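Local atomic coordinates of beta-ketoacyl-[acyl-carrier-protein] synthase FabY (Pseudomonas aeruginosa, PDB entry 4CW4), a protein that catalyses the condensation of acetyl-CoA with malonyl-ACP to acetoacetyl-ACP, the step that primes bacterial fatty acid synthesis. Residues A[496-501]-A[523-528]; A[433-438]-A[467-472]; A[51-56]-A[172-177]; A[45-50]-A[84-89]; A[120-125]-A[149-154]. One frame throughout, in Å; residues are numbered along the deposited sequence. Where two conformers were deposited one is given.

Contacts 1 and 2 adjoin in the ketosynthase body, with centres about 11 Å apart. Leu499 of contact 1 packs on Phe435, Pro467 and Thr469 of contact 2, and Thr469 OG1 lies 2.7 Å from Pro500 O. Contact 2 is nearest the predicted catalytic histidines: its Ala438 side chain lies about 5 Å from that of His439, and its Val471 side chain about 8 Å from that of His477. Contacts 3 and 4 share helix 40-53, with centres about 8 Å apart; Thr175 N lies 3.1 Å from Ser88 O. Contact 4 also carries a sulfate on Arg84. Contact 5 stands apart, its centre about 51 Å from the chain centre, and packs on the second subunit.

Contact 1 (A[496-501]-A[523-528]); sequences YGILPG and DMRQDK
The guanidinium of Arg525 has Ile498 CG1 and Gly497 O over one face. Water 1 lies at its edge, in the plane. Arg525 NH1 is 3.4 Å from Ile498 CG1, so the aliphatic branch packs directly on the charged group. Water 1 accepts from Arg525 NH1 and donates to Tyr496 O, the carbonyl of the last residue of helix 482-496. The bend of the arginine chain at chi3 (66°) turns the group back over this helix end. Gly497 follows the helix with positive phi. Its carbonyl reaches Gln526 O through water 2. The two loops then meet in a single antiparallel beta bridge, Leu499 with Met524, a hydrogen-bonded pair. Leu499 N donates to Met524 O at 2.8 Å, almost straight (175°) and nearly along the C=O axis. Met524 N returns a bond of 3.0 Å to Leu499 O. With CG anti to the carbonyl carbon (chi1 -63°), the carboxylate of Asp523 swings nearer to segment 496-501. There Gly501 N donates to Asp523 OD1 at 2.8 Å, on the anti lone pair of that oxygen. The other carboxylate oxygen, OD2, takes a salt bridge from Lys503 and a hydrogen bond with Ser37.

Contact 2 (A[433-438]-A[467-472]); sequences ASFVHA and PVTAVK
Strands 434-437 and 466-469 run parallel as neighbours in a beta-alpha-beta unit of the thiolase-like fold, joined through helix 444-461. Three backbone bonds tie them. Val436 N donates to Pro467 O at 2.8 Å. Thr469 N donates to Val436 O at 3.0 Å, nearly along the C=O axis. Ala438 N closes the ladder on Thr469 O at 2.9 Å, with a more bent N-H angle of 150°. On the face with His437 and Thr469, the methyl CG2 of Thr469 sits over the centre of the imidazole. Thr469 CG2 is 3.5 Å from the centroid of the His437 ring, a close CH-pi contact. Val471 CB meets the same ring at its edge. On the face with Val436 and Val468, Val468 CG1 touches Ala438 CB at 3.7 Å.

The second shell sets these groups. Thr469 OG1 is anti to the backbone N (chi1 -172°) and hydrogen-bonds with Pro500 O, which probably helps hold CG2 over the imidazole. Ser489 and Ala490 of helix 482-496 also pack on His437. Lys472 NZ hydrogen-bonds to the carbonyl O of His439, a predicted active-site residue that directly follows Ala438. A water joins the loops at the strand ends: in the plane of the His437 ring, it lies 2.8 Å from ND1, donates to Ala438 O and accepts from Val471 N.

Contact 3 (A[51-56]-A[172-177]); sequences AVMMKL and QLPTGF
A Schellman motif ends helix 40-53 here and packs against a type II beta turn, Pro174 to Phe177. In the Schellman motif, Leu56 N bonds back to Ala51 O and Lys55 N to Val52 O, with Lys55 at positive phi. The turn is closed by Phe177 N donating to Pro174 O at 3.0 Å.

The aromatic contact is a methionine on a ring. Met53 CE lies 3.9 Å from the Phe177 ring centroid, over the centre of one face. A bend at chi3 (70°) brings the methyl there. With its CG anti to the backbone N (chi1 -177°), Phe177 places its ring under this methyl. The sulfur is farther away and oblique, in a Met-aromatic contact. Tyr18 of strand 10-19 meets both Met53 and the Phe177 ring.

Apolar packing continues at Met54, which crosses Pro174 at about a right angle. Its CG touches Pro174 CB at 3.7 Å.

Backbone atoms also come close. Gly176, at positive phi, lets the two chains approach, and Gly176 CA lies 3.8 Å from Met54 O. Thr175 OG1 turns to Glu95 and Arg92 instead. Thr175 O comes within 3.2 Å of Met54 CB.

Contact 4 (A[45-50]-A[84-89]); sequences ETLAGL and RIFAST. With SO4 (sulfate ion), chain B.
Ile85 is at the tight centre of this contact. It points toward helix 40-53, and its branches reach two residues there. Ile85 CG2, anti to the backbone N, lies 3.7 Å from Leu50 CD1 and also touches Leu50 CB. Ile85 CG2 meets Leu47 CD2 at 4.0 Å. The other branch carries Ile85 CD1 to within 3.6 Å of Leu47 O, so a methyl rests on the helix backbone. The Leu50 and Ile85 side chains cross obliquely. Ile85 also packs on Leu56.

The packing joins two helices, 40-53 and 74-87, near the C-terminal end of the second. Between segments 45-50 and 84-89 the side chains meet through apolar contacts. Ser88 is the first residue to leave helical geometry. Thr89 OG1 then turns back and donates to Ile85 O at 2.8 Å, from above the carbonyl plane. Ser88 N also donates to this oxygen. Arg32 NE hydrogen-bonds with Thr89 OG1 from outside, while Thr89 CG2 makes a looser contact of 4.2 Å with Leu50 CD2.

The partly exposed side is less extensive. Phe86 touches with a single ring atom and buries much less surface than Ile85. Phe86 CE1 lies 3.7 Å from Leu47 CD2, with the side chains crossing at about a right angle. Arg84 is exposed and takes no part in the helix packing. Its guanidinium holds a sulfate, probably from the crystallisation liquor, at its edge. Arg84 NH1 donates to sulfate O4 at 2.9 Å and Arg84 NH2 to sulfate O3 at 3.0 Å. Tyr81, Arg80 and Glu67 N bind the same ion.

Contact 5 (A[120-125]-A[149-154]); sequences LTFKAS and VSIHER
Phe122 takes the crowded chi1 position (55°), with CG between the backbone N and the carbonyl carbon. This turns its ring over Val149, whose CG1 is anti to the backbone N (chi1 -176°). Val149 CB lies over one ring face, offset toward the rim, in a CH-pi contact of 4.0 Å to the centroid. Val149 CG1 touches Phe122 CZ at 3.6 Å. Ile151 CD1 comes to the ring edge, in the plane, at 3.8 Å from Phe122 CE2. Leu120 lies alongside Ile151 on the same face.

The strands are 120-124 and 147-151, antiparallel neighbours in a three-stranded sheet completed by 138-141. Phe122 and Val149 form a hydrogen-bonded pair. Phe122 N donates to Val149 O at 2.9 Å, and Val149 N donates to Phe122 O at 2.8 Å, nearly along the C=O axis.

Thr121 and Ser150, a non-hydrogen-bonded pair, point to the other face. Both hydroxyls stand anti to their carbonyl carbons, and Thr121 OG1 and Ser150 OG share a hydrogen bond of 2.9 Å. The second subunit packs on strand 120-124: its Leu112 lies on Phe122, its Thr121 on Leu120 and its Leu110 on Ala124.

Contact 1 (A[496-501]-A[523-528])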
# COMPACT_ATOMS: atom_id res chain seq x y z
N TYR A 496 29.32 -14.33 9.88
CA TYR A 496 30.53 -14.93 9.34
C TYR A 496 31.72 -13.98 9.19
O TYR A 496 32.83 -14.42 8.88
CB TYR A 496 30.24 -15.55 7.97
CG TYR A 496 29.30 -16.74 8.01
CD1 TYR A 496 29.71 -17.95 8.57
CD2 TYR A 496 28.03 -16.67 7.45
CE1 TYR A 496 28.87 -19.05 8.59
CE2 TYR A 496 27.18 -17.77 7.46
CZ TYR A 496 27.61 -18.96 8.03
OH TYR A 496 26.77 -20.05 8.03
N GLY A 497 31.50 -12.68 9.37
CA GLY A 497 32.56 -11.70 9.30
C GLY A 497 33.06 -11.41 7.90
O GLY A 497 34.22 -11.03 7.72
N ILE A 498 32.20 -11.63 6.91
CA ILE A 498 32.55 -11.40 5.51
C ILE A 498 31.64 -10.32 4.96
O ILE A 498 30.41 -10.41 5.09
CB ILE A 498 32.36 -12.68 4.65
CG1 ILE A 498 33.22 -13.83 5.17
CG2 ILE A 498 32.66 -12.39 3.19
CD1 ILE A 498 32.83 -15.17 4.63
N LEU A 499 32.26 -9.31 4.33
CA LEU A 499 31.55 -8.27 3.60
C LEU A 499 31.52 -8.62 2.12
O LEU A 499 32.57 -8.66 1.48
CB LEU A 499 32.24 -6.93 3.77
CG LEU A 499 31.53 -5.73 3.13
CD1 LEU A 499 30.29 -5.38 3.92
CD2 LEU A 499 32.49 -4.57 3.06
N PRO A 500 30.32 -8.87 1.55
CA PRO A 500 30.31 -9.34 0.16
C PRO A 500 30.81 -8.27 -0.80
O PRO A 500 30.45 -7.10 -0.67
CB PRO A 500 28.84 -9.67 -0.11
CG PRO A 500 28.24 -9.83 1.24
CD PRO A 500 28.97 -8.88 2.12
N GLY A 501 31.66 -8.66 -1.74
CA GLY A 501 32.11 -7.74 -2.77
C GLY A 501 31.04 -7.46 -3.80
O GLY A 501 30.03 -8.15 -3.87
N ASP A 523 35.14 -9.99 -1.94
CA ASP A 523 34.72 -10.20 -0.54
C ASP A 523 35.85 -9.77 0.39
O ASP A 523 37.03 -10.03 0.11
CB ASP A 523 34.37 -11.67 -0.27
CG ASP A 523 33.20 -12.17 -1.09
OD1 ASP A 523 32.40 -11.33 -1.57
OD2 ASP A 523 33.05 -13.40 -1.24
N MET A 524 35.49 -9.13 1.50
CA MET A 524 36.47 -8.62 2.47
C MET A 524 36.19 -9.13 3.87
O MET A 524 35.04 -9.18 4.29
CB MET A 524 36.43 -7.09 2.48
CG MET A 524 36.87 -6.45 1.19
SD MET A 524 38.64 -6.64 0.93
CE MET A 524 38.81 -6.16 -0.78
N ARG A 525 37.24 -9.46 4.60
CA ARG A 525 37.13 -9.82 6.02
C ARG A 525 37.89 -8.82 6.88
O ARG A 525 39.11 -8.80 6.88
CB ARG A 525 37.68 -11.23 6.29
CG ARG A 525 37.07 -12.34 5.44
CD ARG A 525 37.54 -13.73 5.92
NE ARG A 525 37.03 -14.02 7.26
CZ ARG A 525 36.10 -14.93 7.55
NH1 ARG A 525 35.58 -15.72 6.62
NH2 ARG A 525 35.71 -15.07 8.81
N GLN A 526 37.13 -8.04 7.63
CA GLN A 526 37.63 -6.99 8.50
C GLN A 526 38.30 -7.59 9.74
O GLN A 526 37.75 -8.52 10.32
CB GLN A 526 36.43 -6.15 8.97
CG GLN A 526 35.73 -5.30 7.90
CD GLN A 526 35.12 -6.08 6.73
OE1 GLN A 526 34.66 -7.21 6.86
NE2 GLN A 526 35.09 -5.43 5.58
N ASP A 527 39.45 -7.06 10.14
CA ASP A 527 40.12 -7.53 11.35
C ASP A 527 39.22 -7.25 12.54
O ASP A 527 38.99 -8.13 13.38
CB ASP A 527 41.48 -6.85 11.55
CG ASP A 527 42.57 -7.44 10.67
OD1 ASP A 527 42.30 -8.41 9.94
OD2 ASP A 527 43.72 -6.93 10.73
N LYS A 528 38.70 -6.03 12.62
CA LYS A 528 37.79 -5.65 13.69
C LYS A 528 36.36 -5.97 13.24
O LYS A 528 35.88 -5.41 12.25
CB LYS A 528 37.92 -4.16 13.99
CG LYS A 528 37.01 -3.66 15.11
CD LYS A 528 37.12 -2.16 15.29
CE LYS A 528 36.24 -1.72 16.46
NZ LYS A 528 36.26 -0.24 16.76
O HOH W 1 33.40 -17.48 8.09
O HOH W 2 35.34 -9.23 9.73

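Contact 2 (A[433-438]-A[467-472])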
# COMPACT_ATOMS: atom_id res chain seq x y z
N ALA A 433 33.77 0.28 12.93
CA ALA A 433 33.09 -1.01 12.94
C ALA A 433 31.67 -0.89 12.41
O ALA A 433 30.78 -1.60 12.86
CB ALA A 433 33.09 -1.59 14.34
N SER A 434 31.47 -0.02 11.42
CA SER A 434 30.18 0.05 10.74
C SER A 434 30.36 -0.09 9.24
O SER A 434 31.43 0.17 8.70
CB SER A 434 29.40 1.34 11.09
OG SER A 434 29.88 2.45 10.38
N PHE A 435 29.30 -0.54 8.57
CA PHE A 435 29.29 -0.66 7.11
C PHE A 435 27.92 -0.25 6.58
O PHE A 435 26.94 -0.13 7.33
CB PHE A 435 29.71 -2.07 6.65
CG PHE A 435 28.74 -3.19 6.97
CD1 PHE A 435 28.52 -3.62 8.28
CD2 PHE A 435 28.09 -3.87 5.94
CE1 PHE A 435 27.65 -4.69 8.55
CE2 PHE A 435 27.22 -4.92 6.21
CZ PHE A 435 27.01 -5.32 7.52
N VAL A 436 27.88 -0.00 5.27
CA VAL A 436 26.67 0.44 4.61
C VAL A 436 26.23 -0.60 3.60
O VAL A 436 27.00 -1.04 2.74
CB VAL A 436 26.90 1.78 3.86
CG1 VAL A 436 25.62 2.22 3.11
CG2 VAL A 436 27.39 2.87 4.79
N HIS A 437 24.98 -1.01 3.72
CA HIS A 437 24.29 -1.73 2.66
C HIS A 437 23.69 -0.68 1.75
O HIS A 437 22.61 -0.13 2.01
CB HIS A 437 23.23 -2.69 3.22
CG HIS A 437 23.64 -4.12 3.10
ND1 HIS A 437 23.49 -4.82 1.93
CD2 HIS A 437 24.26 -4.95 3.98
CE1 HIS A 437 23.99 -6.03 2.08
NE2 HIS A 437 24.47 -6.14 3.32
N ALA A 438 24.43 -0.37 0.69
CA ALA A 438 24.03 0.67 -0.22
C ALA A 438 22.81 0.26 -1.00
O ALA A 438 22.62 -0.91 -1.30
CB ALA A 438 25.14 0.99 -1.19
N PRO A 467 33.11 0.90 4.76
CA PRO A 467 32.86 -0.22 3.85
C PRO A 467 31.44 -0.21 3.31
O PRO A 467 30.46 -0.03 4.06
CB PRO A 467 33.12 -1.46 4.73
CG PRO A 467 33.94 -0.94 5.87
CD PRO A 467 33.45 0.45 6.12
N VAL A 468 31.35 -0.44 2.00
CA VAL A 468 30.09 -0.44 1.27
C VAL A 468 29.90 -1.77 0.53
O VAL A 468 30.82 -2.27 -0.12
CB VAL A 468 30.06 0.73 0.24
CG1 VAL A 468 28.80 0.68 -0.64
CG2 VAL A 468 30.17 2.07 0.92
N THR A 469 28.70 -2.32 0.62
CA THR A 469 28.32 -3.52 -0.11
C THR A 469 26.98 -3.26 -0.80
O THR A 469 26.26 -2.33 -0.43
CB THR A 469 28.29 -4.74 0.83
OG1 THR A 469 28.10 -5.95 0.08
CG2 THR A 469 27.22 -4.61 1.91
N ALA A 470 26.67 -4.05 -1.83
CA ALA A 470 25.49 -3.81 -2.66
C ALA A 470 24.82 -5.13 -3.08
O ALA A 470 25.24 -5.78 -4.02
CB ALA A 470 25.87 -2.99 -3.88
N VAL A 471 23.80 -5.52 -2.33
CA VAL A 471 23.20 -6.83 -2.50
C VAL A 471 22.56 -7.00 -3.88
O VAL A 471 22.45 -8.12 -4.38
CB VAL A 471 22.17 -7.12 -1.39
CG1 VAL A 471 20.86 -6.35 -1.66
CG2 VAL A 471 21.92 -8.62 -1.23
N LYS A 472 22.15 -5.89 -4.51
CA LYS A 472 21.47 -5.98 -5.82
C LYS A 472 22.40 -6.49 -6.91
O LYS A 472 21.94 -6.93 -7.97
CB LYS A 472 20.86 -4.64 -6.22
CG LYS A 472 19.71 -4.17 -5.31
CD LYS A 472 19.18 -2.80 -5.72
CE LYS A 472 18.08 -2.30 -4.78
NZ LYS A 472 18.54 -2.17 -3.38
O HOH W 3 22.85 -3.53 -0.46

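Contact 3 (A[51-56]-A[172-177])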
# COMPACT_ATOMS: atom_id res chain seq x y z
N ALA A 51 20.92 -27.77 -4.31
CA ALA A 51 20.72 -28.89 -5.23
C ALA A 51 19.36 -29.57 -4.97
O ALA A 51 18.68 -29.98 -5.91
CB ALA A 51 21.87 -29.90 -5.12
N VAL A 52 18.97 -29.72 -3.70
CA VAL A 52 17.69 -30.33 -3.38
C VAL A 52 16.55 -29.42 -3.81
O VAL A 52 15.57 -29.86 -4.43
CB VAL A 52 17.58 -30.66 -1.88
CG1 VAL A 52 16.16 -31.09 -1.51
CG2 VAL A 52 18.58 -31.75 -1.51
N MET A 53 16.67 -28.13 -3.49
CA MET A 53 15.65 -27.14 -3.85
C MET A 53 15.40 -27.12 -5.35
O MET A 53 14.26 -26.94 -5.81
CB MET A 53 16.08 -25.72 -3.45
CG MET A 53 15.87 -25.37 -2.00
SD MET A 53 16.67 -23.82 -1.53
CE MET A 53 15.64 -22.63 -2.40
N MET A 54 16.49 -27.27 -6.10
CA MET A 54 16.47 -27.14 -7.56
C MET A 54 16.16 -28.46 -8.26
O MET A 54 16.10 -28.52 -9.49
CB MET A 54 17.83 -26.61 -8.01
CG MET A 54 18.12 -25.19 -7.47
SD MET A 54 19.80 -24.60 -7.62
CE MET A 54 19.87 -24.17 -9.34
N LYS A 55 15.95 -29.52 -7.48
CA LYS A 55 15.66 -30.85 -7.99
C LYS A 55 16.80 -31.47 -8.79
O LYS A 55 16.56 -32.32 -9.66
CB LYS A 55 14.39 -30.86 -8.85
CG LYS A 55 13.23 -30.03 -8.33
CD LYS A 55 12.53 -30.66 -7.16
CE LYS A 55 11.09 -30.14 -7.06
NZ LYS A 55 10.51 -30.45 -5.73
N LEU A 56 18.02 -31.06 -8.50
CA LEU A 56 19.20 -31.62 -9.16
C LEU A 56 19.64 -32.93 -8.49
O LEU A 56 20.23 -33.80 -9.13
CB LEU A 56 20.35 -30.62 -9.14
CG LEU A 56 20.12 -29.38 -10.00
CD1 LEU A 56 21.19 -28.35 -9.75
CD2 LEU A 56 20.07 -29.75 -11.50
N GLN A 172 15.87 -14.20 -10.31
CA GLN A 172 14.88 -15.28 -10.30
C GLN A 172 15.18 -16.28 -9.21
O GLN A 172 16.35 -16.60 -8.99
CB GLN A 172 14.92 -15.99 -11.65
CG GLN A 172 14.48 -15.11 -12.82
CD GLN A 172 15.07 -15.56 -14.14
OE1 GLN A 172 14.52 -16.44 -14.80
NE2 GLN A 172 16.18 -14.96 -14.53
N LEU A 173 14.15 -16.79 -8.54
CA LEU A 173 14.37 -17.91 -7.62
C LEU A 173 15.16 -19.03 -8.29
O LEU A 173 15.09 -19.19 -9.51
CB LEU A 173 13.05 -18.47 -7.10
CG LEU A 173 12.18 -17.53 -6.24
CD1 LEU A 173 11.02 -18.27 -5.57
CD2 LEU A 173 13.01 -16.80 -5.21
N PRO A 174 15.92 -19.80 -7.50
CA PRO A 174 16.71 -20.88 -8.10
C PRO A 174 15.89 -21.80 -9.02
O PRO A 174 14.79 -22.24 -8.66
CB PRO A 174 17.24 -21.64 -6.89
CG PRO A 174 17.33 -20.59 -5.80
CD PRO A 174 16.10 -19.74 -6.04
N THR A 175 16.44 -22.08 -10.20
CA THR A 175 15.69 -22.83 -11.20
C THR A 175 15.31 -24.19 -10.65
O THR A 175 16.18 -24.95 -10.19
CB THR A 175 16.50 -23.01 -12.46
OG1 THR A 175 16.98 -21.74 -12.91
CG2 THR A 175 15.68 -23.69 -13.56
N GLY A 176 14.02 -24.49 -10.71
CA GLY A 176 13.52 -25.76 -10.23
C GLY A 176 12.77 -25.67 -8.91
O GLY A 176 11.96 -26.54 -8.60
N PHE A 177 13.02 -24.61 -8.16
CA PHE A 177 12.31 -24.37 -6.92
C PHE A 177 10.98 -23.69 -7.23
O PHE A 177 10.95 -22.64 -7.87
CB PHE A 177 13.15 -23.48 -6.00
CG PHE A 177 12.52 -23.24 -4.66
CD1 PHE A 177 12.30 -24.28 -3.77
CD2 PHE A 177 12.14 -21.97 -4.29
CE1 PHE A 177 11.74 -24.05 -2.52
CE2 PHE A 177 11.57 -21.73 -3.05
CZ PHE A 177 11.37 -22.76 -2.17

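Contact 4 (A[45-50]-A[84-89])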
# COMPACT_ATOMS: atom_id res chain seq x y z
N GLU A 45 27.41 -27.58 2.35
CA GLU A 45 26.09 -27.70 2.94
C GLU A 45 25.08 -26.83 2.18
O GLU A 45 23.98 -27.28 1.85
CB GLU A 45 26.12 -27.25 4.41
CG GLU A 45 24.78 -27.44 5.09
CD GLU A 45 24.78 -26.93 6.51
OE1 GLU A 45 25.04 -25.71 6.72
OE2 GLU A 45 24.53 -27.76 7.41
N THR A 46 25.44 -25.58 1.91
CA THR A 46 24.54 -24.70 1.16
C THR A 46 24.30 -25.20 -0.25
O THR A 46 23.16 -25.18 -0.71
CB THR A 46 25.09 -23.28 1.15
OG1 THR A 46 25.05 -22.75 2.48
CG2 THR A 46 24.28 -22.38 0.23
N LEU A 47 25.35 -25.65 -0.93
CA LEU A 47 25.20 -26.24 -2.26
C LEU A 47 24.30 -27.47 -2.27
O LEU A 47 23.47 -27.62 -3.17
CB LEU A 47 26.56 -26.56 -2.89
CG LEU A 47 27.46 -25.38 -3.28
CD1 LEU A 47 28.80 -25.86 -3.85
CD2 LEU A 47 26.78 -24.43 -4.24
N ALA A 48 24.46 -28.35 -1.29
CA ALA A 48 23.58 -29.49 -1.19
C ALA A 48 22.12 -29.05 -1.03
O ALA A 48 21.22 -29.58 -1.68
CB ALA A 48 24.00 -30.38 -0.03
N GLY A 49 21.88 -28.07 -0.18
CA GLY A 49 20.54 -27.54 0.00
C GLY A 49 19.94 -26.94 -1.26
O GLY A 49 18.77 -27.17 -1.57
N LEU A 50 20.76 -26.18 -1.99
CA LEU A 50 20.34 -25.64 -3.28
C LEU A 50 20.05 -26.77 -4.26
O LEU A 50 19.06 -26.72 -4.98
CB LEU A 50 21.42 -24.72 -3.86
CG LEU A 50 21.42 -23.31 -3.27
CD1 LEU A 50 22.71 -22.57 -3.61
CD2 LEU A 50 20.21 -22.54 -3.77
N ARG A 84 26.30 -25.93 -12.47
CA ARG A 84 24.86 -25.78 -12.75
C ARG A 84 24.13 -24.94 -11.71
O ARG A 84 23.28 -24.12 -12.06
CB ARG A 84 24.19 -27.15 -12.85
CG ARG A 84 24.37 -27.83 -14.21
CD ARG A 84 23.82 -29.24 -14.20
NE ARG A 84 24.76 -30.16 -13.58
CZ ARG A 84 24.56 -31.48 -13.49
NH1 ARG A 84 23.43 -32.01 -13.96
NH2 ARG A 84 25.47 -32.26 -12.93
N ILE A 85 24.44 -25.17 -10.44
CA ILE A 85 23.81 -24.42 -9.36
C ILE A 85 24.13 -22.95 -9.53
O ILE A 85 23.23 -22.10 -9.46
CB ILE A 85 24.28 -24.93 -7.99
CG1 ILE A 85 23.77 -26.36 -7.75
CG2 ILE A 85 23.79 -23.99 -6.89
CD1 ILE A 85 24.49 -27.13 -6.62
N PHE A 86 25.38 -22.63 -9.82
CA PHE A 86 25.78 -21.24 -9.94
C PHE A 86 25.11 -20.57 -11.12
O PHE A 86 24.67 -19.42 -11.02
CB PHE A 86 27.29 -21.10 -10.08
CG PHE A 86 28.09 -21.53 -8.85
CD1 PHE A 86 27.53 -21.53 -7.59
CD2 PHE A 86 29.40 -21.92 -8.98
CE1 PHE A 86 28.26 -21.92 -6.49
CE2 PHE A 86 30.14 -22.31 -7.89
CZ PHE A 86 29.57 -22.32 -6.64
N ALA A 87 25.00 -21.30 -12.23
CA ALA A 87 24.40 -20.75 -13.43
C ALA A 87 22.88 -20.56 -13.31
O ALA A 87 22.30 -19.79 -14.07
CB ALA A 87 24.72 -21.65 -14.64
N SER A 88 22.26 -21.27 -12.38
CA SER A 88 20.80 -21.28 -12.21
C SER A 88 20.34 -20.57 -10.92
O SER A 88 19.22 -20.79 -10.44
CB SER A 88 20.28 -22.70 -12.23
OG SER A 88 20.43 -23.27 -13.52
N THR A 89 21.21 -19.73 -10.40
CA THR A 89 20.91 -18.85 -9.29
C THR A 89 21.37 -17.44 -9.64
O THR A 89 22.08 -17.24 -10.63
CB THR A 89 21.61 -19.32 -8.00
OG1 THR A 89 23.00 -19.57 -8.26
CG2 THR A 89 20.95 -20.57 -7.44
S SO4 B . 23.19 -35.69 -13.00
O1 SO4 B . 23.49 -36.87 -13.80
O2 SO4 B . 22.38 -36.09 -11.85
O3 SO4 B . 24.43 -35.08 -12.53
O4 SO4 B . 22.43 -34.74 -13.81

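Contact 5 (A[120-125]-A[149-154])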
# COMPACT_ATOMS: atom_id res chain seq x y z
N LEU A 120 -14.82 -9.84 -48.50
CA LEU A 120 -14.34 -10.16 -47.16
C LEU A 120 -15.49 -10.80 -46.38
O LEU A 120 -16.38 -10.12 -45.84
CB LEU A 120 -13.83 -8.92 -46.43
CG LEU A 120 -13.45 -9.11 -44.96
CD1 LEU A 120 -12.66 -10.38 -44.70
CD2 LEU A 120 -12.66 -7.89 -44.49
N THR A 121 -15.44 -12.12 -46.34
CA THR A 121 -16.57 -12.91 -45.94
C THR A 121 -16.07 -14.09 -45.15
O THR A 121 -15.02 -14.65 -45.45
CB THR A 121 -17.29 -13.39 -47.19
OG1 THR A 121 -17.59 -12.25 -48.00
CG2 THR A 121 -18.57 -14.11 -46.85
N PHE A 122 -16.83 -14.47 -44.13
CA PHE A 122 -16.48 -15.61 -43.31
C PHE A 122 -17.71 -16.14 -42.63
O PHE A 122 -18.73 -15.45 -42.53
CB PHE A 122 -15.41 -15.23 -42.29
CG PHE A 122 -15.79 -14.07 -41.42
CD1 PHE A 122 -16.53 -14.25 -40.26
CD2 PHE A 122 -15.40 -12.77 -41.75
CE1 PHE A 122 -16.88 -13.18 -39.46
CE2 PHE A 122 -15.76 -11.71 -40.97
CZ PHE A 122 -16.49 -11.91 -39.82
N LYS A 123 -17.64 -17.39 -42.19
CA LYS A 123 -18.70 -17.93 -41.35
C LYS A 123 -18.27 -17.86 -39.91
O LYS A 123 -17.08 -17.94 -39.58
CB LYS A 123 -19.05 -19.36 -41.74
CG LYS A 123 -18.04 -20.39 -41.33
CD LYS A 123 -18.30 -21.68 -42.07
CE LYS A 123 -17.60 -22.86 -41.43
NZ LYS A 123 -18.00 -24.11 -42.13
N ALA A 124 -19.26 -17.69 -39.04
CA ALA A 124 -18.99 -17.52 -37.63
C ALA A 124 -20.18 -17.94 -36.81
O ALA A 124 -21.30 -17.98 -37.28
CB ALA A 124 -18.67 -16.09 -37.34
N SER A 125 -19.91 -18.26 -35.54
CA SER A 125 -20.95 -18.48 -34.56
C SER A 125 -21.52 -17.11 -34.18
O SER A 125 -20.77 -16.21 -33.81
CB SER A 125 -20.36 -19.15 -33.32
OG SER A 125 -19.59 -20.28 -33.67
N VAL A 149 -21.05 -13.89 -42.66
CA VAL A 149 -20.79 -12.47 -42.43
C VAL A 149 -19.96 -11.89 -43.55
O VAL A 149 -19.01 -12.52 -44.01
CB VAL A 149 -20.00 -12.29 -41.12
CG1 VAL A 149 -19.80 -10.83 -40.82
CG2 VAL A 149 -20.73 -12.99 -39.99
N SER A 150 -20.31 -10.69 -44.00
CA SER A 150 -19.48 -9.94 -44.93
C SER A 150 -19.30 -8.53 -44.46
O SER A 150 -20.20 -7.92 -43.90
CB SER A 150 -20.06 -9.94 -46.35
OG SER A 150 -20.11 -11.24 -46.85
N ILE A 151 -18.10 -8.02 -44.68
CA ILE A 151 -17.68 -6.72 -44.22
C ILE A 151 -17.44 -5.84 -45.44
O ILE A 151 -16.85 -6.28 -46.42
CB ILE A 151 -16.39 -6.84 -43.37
CG1 ILE A 151 -16.70 -7.59 -42.07
CG2 ILE A 151 -15.81 -5.47 -43.08
CD1 ILE A 151 -15.48 -7.93 -41.22
N HIS A 152 -17.90 -4.59 -45.37
CA HIS A 152 -17.88 -3.69 -46.52
C HIS A 152 -17.08 -2.41 -46.28
O HIS A 152 -16.83 -1.64 -47.22
CB HIS A 152 -19.30 -3.31 -46.89
CG HIS A 152 -20.20 -4.49 -47.02
ND1 HIS A 152 -20.16 -5.32 -48.11
CD2 HIS A 152 -21.08 -5.05 -46.16
CE1 HIS A 152 -21.02 -6.31 -47.95
NE2 HIS A 152 -21.59 -6.17 -46.77
N GLU A 153 -16.68 -2.21 -45.03
CA GLU A 153 -16.05 -0.99 -44.56
C GLU A 153 -14.78 -1.41 -43.82
O GLU A 153 -14.72 -2.51 -43.30
CB GLU A 153 -16.98 -0.33 -43.55
CG GLU A 153 -17.28 1.13 -43.76
CD GLU A 153 -17.88 1.76 -42.51
OE1 GLU A 153 -18.83 1.18 -41.94
OE2 GLU A 153 -17.40 2.83 -42.08
N ARG A 154 -13.78 -0.53 -43.77
CA ARG A 154 -12.61 -0.78 -42.94
C ARG A 154 -13.04 -0.98 -41.50
O ARG A 154 -13.87 -0.25 -40.98
CB ARG A 154 -11.60 0.38 -43.00
CG ARG A 154 -10.31 0.09 -42.23
CD ARG A 154 -9.43 1.32 -42.10
NE ARG A 154 -9.05 1.90 -43.38
CZ ARG A 154 -8.35 3.03 -43.51
NH1 ARG A 154 -7.95 3.70 -42.43
NH2 ARG A 154 -8.05 3.49 -44.72